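Local coordinates for protein putative glucoamylase (Bacteroides caccae ATCC 43185, PDB 4QT9) that probably hydrolyses glucosidic bonds of glucans as a putative glucoamylase with an alpha/alpha toroid fold, at residues A[363-366]-A[367-370]. Residues are numbered along the deposited sequence; the frame is centred on the assembly and turned at random.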
ATOM      1  N   TYR A 363      17.468 -11.923  -6.056  1.00 26.65           N
ATOM      2  CA  TYR A 363      18.778 -11.375  -5.700  1.00 26.25           C
ATOM      3  C   TYR A 363      19.892 -12.040  -6.528  1.00 33.42           C
ATOM      4  O   TYR A 363      20.768 -11.347  -7.032  1.00 33.72           O
ATOM      5  CB  TYR A 363      19.034 -11.581  -4.203  1.00 28.02           C
ATOM      6  CG  TYR A 363      20.288 -10.898  -3.711  1.00 31.33           C
ATOM      7  CD1 TYR A 363      20.310  -9.527  -3.466  1.00 33.30           C
ATOM      8  CD2 TYR A 363      21.473 -11.613  -3.539  1.00 33.29           C
ATOM      9  CE1 TYR A 363      21.486  -8.881  -3.079  1.00 35.17           C
ATOM     10  CE2 TYR A 363      22.652 -10.978  -3.146  1.00 34.97           C
ATOM     11  CZ  TYR A 363      22.656  -9.613  -2.921  1.00 43.91           C
ATOM     12  OH  TYR A 363      23.816  -8.998  -2.511  1.00 52.97           O
ATOM     13  N   ASN A 364      19.829 -13.363  -6.723  1.00 30.68           N
ATOM     14  CA  ASN A 364      20.851 -14.091  -7.487  1.00 30.79           C
ATOM     15  C   ASN A 364      20.823 -13.790  -8.996  1.00 33.42           C
ATOM     16  O   ASN A 364      21.818 -14.063  -9.672  1.00 33.38           O
ATOM     17  CB  ASN A 364      20.748 -15.591  -7.236  1.00 35.17           C
ATOM     18  CG  ASN A 364      21.275 -15.996  -5.877  1.00 66.06           C
ATOM     19  OD1 ASN A 364      22.203 -15.379  -5.319  1.00 56.41           O
ATOM     20  ND2 ASN A 364      20.705 -17.057  -5.320  1.00 63.70           N
HETATM   21  N   MSE A 365      19.738 -13.170  -9.514  1.00 29.34           N
HETATM   22  CA  MSE A 365      19.659 -12.780 -10.931  1.00 28.79           C
HETATM   23  C   MSE A 365      20.565 -11.583 -11.234  1.00 33.51           C
HETATM   24  O   MSE A 365      20.815 -11.286 -12.400  1.00 33.57           O
HETATM   25  CB  MSE A 365      18.230 -12.474 -11.341  1.00 29.87           C
HETATM   26  CG  MSE A 365      17.454 -13.700 -11.707  1.00 35.63           C
HETATM   27 SE   MSE A 365      15.598 -13.212 -11.836  0.75 41.20          SE
HETATM   28  CE  MSE A 365      15.532 -12.676 -13.682  1.00 39.18           C
ATOM     29  N   GLY A 366      21.043 -10.915 -10.188  1.00 30.09           N
ATOM     30  CA  GLY A 366      21.999  -9.819 -10.304  1.00 30.52           C
ATOM     31  C   GLY A 366      21.434  -8.442 -10.530  1.00 34.07           C
ATOM     32  O   GLY A 366      20.247  -8.192 -10.290  1.00 33.26           O
ATOM     33  N   ASP A 367      22.297  -7.544 -11.008  1.00 30.87           N
ATOM     34  CA  ASP A 367      22.003  -6.128 -11.252  1.00 30.71           C
ATOM     35  C   ASP A 367      20.840  -5.899 -12.219  1.00 31.78           C
ATOM     36  O   ASP A 367      20.184  -4.868 -12.109  1.00 31.33           O
ATOM     37  CB  ASP A 367      23.251  -5.384 -11.763  1.00 33.37           C
ATOM     38  CG  ASP A 367      24.422  -5.347 -10.785  1.00 51.60           C
ATOM     39  OD1 ASP A 367      24.243  -5.765  -9.609  1.00 52.06           O
ATOM     40  OD2 ASP A 367      25.515  -4.888 -11.185  1.00 62.30           O
ATOM     41  N   LYS A 368      20.572  -6.833 -13.148  1.00 25.30           N
ATOM     42  CA  LYS A 368      19.476  -6.654 -14.100  1.00 23.73           C
ATOM     43  C   LYS A 368      18.094  -6.524 -13.381  1.00 28.16           C
ATOM     44  O   LYS A 368      17.206  -5.890 -13.949  1.00 26.88           O
ATOM     45  CB  LYS A 368      19.472  -7.772 -15.170  1.00 23.19           C
ATOM     46  CG  LYS A 368      18.807  -9.076 -14.762  1.00 25.67           C
ATOM     47  CD  LYS A 368      19.287 -10.217 -15.621  1.00 20.95           C
ATOM     48  CE  LYS A 368      18.334 -11.350 -15.589  1.00 24.91           C
ATOM     49  NZ  LYS A 368      18.886 -12.552 -16.223  1.00 35.02           N
ATOM     50  N   VAL A 369      17.920  -7.085 -12.153  1.00 26.35           N
ATOM     51  CA  VAL A 369      16.632  -6.950 -11.418  1.00 27.17           C
ATOM     52  C   VAL A 369      16.837  -6.258 -10.047  1.00 31.90           C
ATOM     53  O   VAL A 369      15.916  -5.598  -9.573  1.00 30.11           O
ATOM     54  CB  VAL A 369      15.798  -8.251 -11.255  1.00 32.08           C
ATOM     55  CG1 VAL A 369      15.350  -8.814 -12.603  1.00 32.18           C
ATOM     56  CG2 VAL A 369      16.532  -9.299 -10.428  1.00 32.51           C
ATOM     57  N   PHE A 370      18.036  -6.389  -9.430  1.00 30.41           N
ATOM     58  CA  PHE A 370      18.297  -5.775  -8.135  1.00 30.43           C
ATOM     59  C   PHE A 370      19.155  -4.521  -8.325  1.00 33.41           C
ATOM     60  O   PHE A 370      20.370  -4.616  -8.475  1.00 34.02           O
ATOM     61  CB  PHE A 370      18.936  -6.787  -7.159  1.00 31.89           C
ATOM     62  CG  PHE A 370      19.007  -6.300  -5.724  1.00 32.36           C
ATOM     63  CD1 PHE A 370      17.846  -6.048  -4.999  1.00 31.53           C
ATOM     64  CD2 PHE A 370      20.234  -6.127  -5.092  1.00 35.37           C
ATOM     65  CE1 PHE A 370      17.908  -5.618  -3.676  1.00 32.87           C
ATOM     66  CE2 PHE A 370      20.297  -5.690  -3.763  1.00 37.96           C
ATOM     67  CZ  PHE A 370      19.125  -5.448  -3.063  1.00 34.49           C
TER
HETATM   68  O   HOH W   1      20.833 -13.142 -14.418  1.00 37.49           O
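Tyr363 turns the CD1/CE1 edge of its ring to one face of Phe370. The two form an offset edge-to-face stack, with centroids 5.1 Å apart and planes at 63°. Tyr363 CE1 comes to 3.5 Å from Phe370 CE2, so the edge meets the rim of the face rather than its middle. Tyr363 has CG anti to the backbone N (chi1 -173°), which carries that edge above the Phe370 rim. Both side chains also touch helix 21-37, and the ring of Phe370 meets that of Phe375. With an alanine in place of Phe370, a gap would probably open beside Tyr363, whose ring edge would lose its aromatic face. Met365 CB lies 3.7 Å from Val369 CG2. The selenomethionine side chain of Met365 bends at chi3 (88°) and brings CE to 3.6 Å from Lys368 CE. One water donates to Met365 O and accepts from Lys368 NZ, both at 2.7 Å. Gly366 is the first residue to depart from helical phi/psi, with positive phi. Its O accepts two backbone hydrogen bonds, from Val369 N at 3.2 Å and Phe370 N at 3.0 Å. They close a beta turn over 366-369 and an overlapping alpha turn to Phe370, leading from helix 352-364 into strand 370-371. These bonds and the water bridge thus hold the turn, while apolar contacts pack Tyr363 on Phe370 and Met365 on Val369 and Lys368.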